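Long-range contacts in dally-like, isoform A (Drosophila melanogaster, PDB 6XTZ), which binds Wnt and Hedgehog proteins as a glypican, probably at the cell surface, and shields the Wnt lipid moiety so that signalling can reach distant cells: residues V220-C226 with C258-Q262; A229-M233 with Y250-I255. The protein carries 5 engineered substitutions. One frame throughout, in Å; residues are numbered along the deposited sequence.

Contact 1: V220-C226 with C258-Q262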
# COMPACT_ATOMS: atom_id res chain seq x y z
N VAL A 220 -15.95 8.70 3.20
CA VAL A 220 -17.17 8.08 2.71
C VAL A 220 -18.09 7.79 3.89
O VAL A 220 -17.75 6.99 4.77
CB VAL A 220 -16.87 6.79 1.93
CG1 VAL A 220 -18.13 6.26 1.26
CG2 VAL A 220 -15.78 7.05 0.89
N ARG A 221 -19.24 8.44 3.92
CA ARG A 221 -20.22 8.25 4.98
C ARG A 221 -21.14 7.09 4.66
O ARG A 221 -21.39 6.77 3.49
CB ARG A 221 -21.04 9.53 5.19
CG ARG A 221 -20.23 10.75 5.57
CD ARG A 221 -21.11 11.98 5.68
NE ARG A 221 -20.36 13.16 6.09
CZ ARG A 221 -19.78 14.00 5.24
NH1 ARG A 221 -19.12 15.06 5.69
NH2 ARG A 221 -19.85 13.79 3.93
N LEU A 222 -21.65 6.46 5.71
CA LEU A 222 -22.66 5.42 5.54
C LEU A 222 -23.95 6.03 5.00
O LEU A 222 -24.28 7.18 5.28
CB LEU A 222 -22.92 4.71 6.87
CG LEU A 222 -21.69 4.08 7.52
CD1 LEU A 222 -22.06 3.43 8.85
CD2 LEU A 222 -21.06 3.07 6.59
N ASN A 223 -24.67 5.24 4.20
CA ASN A 223 -25.91 5.71 3.59
C ASN A 223 -27.11 5.27 4.42
O ASN A 223 -27.01 4.50 5.37
CB ASN A 223 -26.02 5.20 2.15
CG ASN A 223 -25.90 3.69 2.04
OD1 ASN A 223 -26.41 2.94 2.88
ND2 ASN A 223 -25.23 3.23 0.99
N ALA A 224 -28.28 5.79 4.03
CA ALA A 224 -29.51 5.50 4.76
C ALA A 224 -29.87 4.02 4.72
O ALA A 224 -30.41 3.49 5.70
CB ALA A 224 -30.66 6.34 4.21
N ASP A 225 -29.57 3.34 3.61
CA ASP A 225 -29.87 1.91 3.53
C ASP A 225 -29.07 1.11 4.55
O ASP A 225 -29.53 0.07 5.04
CB ASP A 225 -29.60 1.38 2.12
CG ASP A 225 -30.62 1.89 1.11
OD1 ASP A 225 -31.53 2.65 1.51
OD2 ASP A 225 -30.50 1.53 -0.07
N CYS A 226 -27.86 1.58 4.90
CA CYS A 226 -27.07 0.90 5.92
C CYS A 226 -27.70 1.05 7.30
O CYS A 226 -27.71 0.10 8.09
CB CYS A 226 -25.64 1.44 5.93
SG CYS A 226 -24.75 1.07 7.46
N CYS A 258 -23.09 -2.50 4.64
CA CYS A 258 -22.79 -1.12 5.04
C CYS A 258 -21.46 -0.66 4.44
O CYS A 258 -21.33 0.49 4.02
CB CYS A 258 -22.75 -1.01 6.56
SG CYS A 258 -24.38 -0.92 7.35
N LEU A 259 -20.47 -1.56 4.38
CA LEU A 259 -19.15 -1.24 3.86
C LEU A 259 -18.93 -1.80 2.46
O LEU A 259 -17.78 -2.04 2.07
CB LEU A 259 -18.07 -1.75 4.82
CG LEU A 259 -18.23 -1.39 6.29
CD1 LEU A 259 -17.06 -1.94 7.10
CD2 LEU A 259 -18.34 0.12 6.47
N HIS A 260 -20.00 -2.01 1.70
CA HIS A 260 -19.87 -2.63 0.39
C HIS A 260 -19.18 -1.71 -0.62
O HIS A 260 -18.67 -2.19 -1.63
CB HIS A 260 -21.23 -3.05 -0.15
CG HIS A 260 -21.15 -3.89 -1.39
ND1 HIS A 260 -20.49 -5.09 -1.44
CD2 HIS A 260 -21.65 -3.68 -2.64
CE1 HIS A 260 -20.58 -5.60 -2.65
NE2 HIS A 260 -21.28 -4.76 -3.40
N TYR A 261 -19.16 -0.40 -0.36
CA TYR A 261 -18.43 0.51 -1.24
C TYR A 261 -16.93 0.23 -1.25
O TYR A 261 -16.22 0.80 -2.09
CB TYR A 261 -18.69 1.97 -0.82
CG TYR A 261 -18.17 2.33 0.55
CD1 TYR A 261 -18.96 2.15 1.69
CD2 TYR A 261 -16.90 2.88 0.72
CE1 TYR A 261 -18.49 2.48 2.94
CE2 TYR A 261 -16.43 3.22 1.97
CZ TYR A 261 -17.22 3.02 3.08
OH TYR A 261 -16.75 3.36 4.32
N GLN A 262 -16.44 -0.62 -0.36
CA GLN A 262 -15.04 -1.00 -0.29
C GLN A 262 -14.75 -2.31 -1.01
O GLN A 262 -13.66 -2.86 -0.83
CB GLN A 262 -14.60 -1.11 1.18
CG GLN A 262 -14.82 0.14 1.99
CD GLN A 262 -14.61 -0.09 3.48
OE1 GLN A 262 -14.48 -1.23 3.93
NE2 GLN A 262 -14.59 0.99 4.25
O HOH W 1 -23.34 2.40 3.46

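Contact 2: A229-M233 with Y250-I255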
# COMPACT_ATOMS: atom_id res chain seq x y z
N ALA A 229 -30.62 -1.61 7.89
CA ALA A 229 -30.17 -2.98 8.11
C ALA A 229 -29.36 -3.10 9.40
O ALA A 229 -29.39 -4.15 10.05
CB ALA A 229 -29.35 -3.46 6.92
N LEU A 230 -28.64 -2.04 9.78
CA LEU A 230 -27.80 -2.10 10.97
C LEU A 230 -28.64 -2.17 12.24
O LEU A 230 -28.31 -2.91 13.17
CB LEU A 230 -26.88 -0.88 11.00
CG LEU A 230 -25.68 -0.89 11.94
CD1 LEU A 230 -24.75 -2.04 11.59
CD2 LEU A 230 -24.95 0.44 11.86
N THR A 231 -29.74 -1.42 12.29
CA THR A 231 -30.57 -1.41 13.49
C THR A 231 -31.42 -2.67 13.61
O THR A 231 -31.61 -3.19 14.71
CB THR A 231 -31.47 -0.18 13.48
OG1 THR A 231 -32.39 -0.27 12.39
CG2 THR A 231 -30.63 1.06 13.31
N LYS A 232 -31.92 -3.18 12.48
CA LYS A 232 -32.64 -4.45 12.50
C LYS A 232 -31.75 -5.57 13.00
O LYS A 232 -32.23 -6.50 13.67
CB LYS A 232 -33.18 -4.77 11.11
CG LYS A 232 -34.06 -6.01 11.04
CD LYS A 232 -34.51 -6.29 9.62
CE LYS A 232 -35.36 -7.55 9.54
NZ LYS A 232 -35.78 -7.85 8.14
N MET A 233 -30.45 -5.50 12.72
CA MET A 233 -29.53 -6.54 13.14
C MET A 233 -29.16 -6.40 14.62
O MET A 233 -29.17 -7.38 15.37
CB MET A 233 -28.27 -6.51 12.27
CG MET A 233 -27.24 -7.59 12.58
SD MET A 233 -26.02 -7.09 13.81
CE MET A 233 -25.35 -5.61 13.05
N TYR A 250 -25.16 -13.29 10.31
CA TYR A 250 -26.12 -12.21 10.09
C TYR A 250 -25.46 -10.85 10.28
O TYR A 250 -25.62 -9.95 9.45
CB TYR A 250 -27.31 -12.39 11.02
CG TYR A 250 -28.35 -11.28 10.96
CD1 TYR A 250 -28.68 -10.67 9.76
CD2 TYR A 250 -29.01 -10.86 12.11
CE1 TYR A 250 -29.62 -9.66 9.71
CE2 TYR A 250 -29.95 -9.86 12.07
CZ TYR A 250 -30.26 -9.26 10.86
OH TYR A 250 -31.20 -8.26 10.82
N CYS A 251 -24.70 -10.69 11.37
CA CYS A 251 -23.98 -9.44 11.59
C CYS A 251 -22.97 -9.17 10.48
O CYS A 251 -22.87 -8.04 9.99
CB CYS A 251 -23.28 -9.47 12.95
SG CYS A 251 -22.31 -7.99 13.34
N VAL A 252 -22.22 -10.20 10.07
CA VAL A 252 -21.19 -10.00 9.05
C VAL A 252 -21.81 -9.54 7.74
O VAL A 252 -21.29 -8.64 7.07
CB VAL A 252 -20.36 -11.28 8.87
CG1 VAL A 252 -19.43 -11.15 7.67
CG2 VAL A 252 -19.55 -11.57 10.13
N ASN A 253 -22.94 -10.15 7.36
CA ASN A 253 -23.60 -9.76 6.11
C ASN A 253 -24.08 -8.32 6.16
O ASN A 253 -24.06 -7.63 5.13
CB ASN A 253 -24.77 -10.70 5.82
CG ASN A 253 -24.31 -12.04 5.29
OD1 ASN A 253 -23.27 -12.14 4.64
ND2 ASN A 253 -25.09 -13.08 5.57
N VAL A 254 -24.52 -7.85 7.33
CA VAL A 254 -25.00 -6.47 7.44
C VAL A 254 -23.84 -5.49 7.32
O VAL A 254 -23.91 -4.51 6.57
CB VAL A 254 -25.78 -6.28 8.75
CG1 VAL A 254 -26.15 -4.81 8.94
CG2 VAL A 254 -27.02 -7.15 8.76
N ILE A 255 -22.76 -5.74 8.05
CA ILE A 255 -21.61 -4.84 7.99
C ILE A 255 -20.99 -4.86 6.60
O ILE A 255 -20.54 -3.83 6.08
CB ILE A 255 -20.58 -5.19 9.07
CG1 ILE A 255 -21.26 -5.34 10.43
CG2 ILE A 255 -19.50 -4.12 9.15
CD1 ILE A 255 -21.88 -4.06 10.95
O HOH W 2 -30.93 -6.24 8.90

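Contact 1: V220-C226 with C258-Q262
Segment V220-C226 runs from extended backbone into the first turn of helix 224-234, while C258-Q262 leaves the end of helix 248-258, with L259 the first residue to abandon helical torsions, and passes through a short 3-10 turn. The two are closest at C226 and C258, whose CA atoms lie 4.8 Å apart, and diverge to 8.6 Å between the CA atoms of V220 and Y261. A disulfide closes the near end: C226 SG and C258 SG are 2.0 Å apart with chi3 at 92°, close to the ideal right angle. N223 is the N-cap of helix 224-234; its OD1 accepts from C226 N at 2.8 Å, so the turn that carries the bonded cysteine is itself capped. No direct hydrogen bond spans the gap, but water 1 does, accepting from N223 N (3.2 Å) and donating to C258 O (2.8 Å). Further along, L222 CD2 reaches L259 CD2 at 4.0 Å and comes near the edge of the Y261 ring, whereas V220 CG1 sits over one face, 3.6 Å from the centroid, in a CH-pi contact. In the helical, cysteine-rich core of this glypican fragment, the disulfide thus staples the start of helix 224-234 to the end of helix 248-258. Helix 51-110 packs on L222 and C258 through L65, helix 513-538 meets V220 and Y261 through Q515, and L463 of helix 459-467 touches L259.

Contact 2: A229-M233 with Y250-I255
A single knob-into-hole contact between two antiparallel helices of a disulfide-linked helical hairpin is exemplified here: M233 is the knob, and Y250, C251, V254 and I255 form its hole. The axes of the two short segments run at 166° and approach to 9.6 Å, and the CA atoms of A229 and V254 (6.3 Å) and of M233 and C251 (6.5 Å) mark the register. Within the hole M233 SD lies 3.7 Å from C251 CB, and M233 CB 3.8 Å from V254 CG2. M233 CG rests over one face of the Y250 ring, 3.8 Å from its centroid, in a CH-pi contact; the sulfur, at 5.4 Å from the centroid, makes an oblique Met-aromatic contact. The glypican core is helical and rich in disulfides, and here C251 is bonded to C468, just beyond helix 459-467. One turn back along helix 224-234 from the knob, V254 CG1 meets A229 CB at 4.0 Å and L230 CD1 at 4.1 Å, while L230 CD1 touches I255 CD1 at 3.6 Å; L65 of helix 51-110 covers both L230 and I255. The polar margin is bridged by water 2, which donates to A229 O and lies 2.8 Å from both that atom and Y250 OH; the ring of Y250 also meets that of Y492.

In the fold
Both contacts join helix 224-234 to helix 248-258 or its exit, so they illustrate how one helical hairpin is held at successive levels. Contact 2 is nested in sequence inside the loop that contact 1 closes; their centres lie 12 Å apart. Both are mainly buried, though contact 2 has a partly exposed margin at A229 and K232. At the helix ends, contact 1 adds a covalent bond and a bridging water to its apolar contacts; along the helix bodies, contact 2 relies on one methionine knob and apolar side chains, with no covalent link between its own segments, its cysteine bonding outward. L65 of helix 51-110 touches both, giving the two levels a common backing.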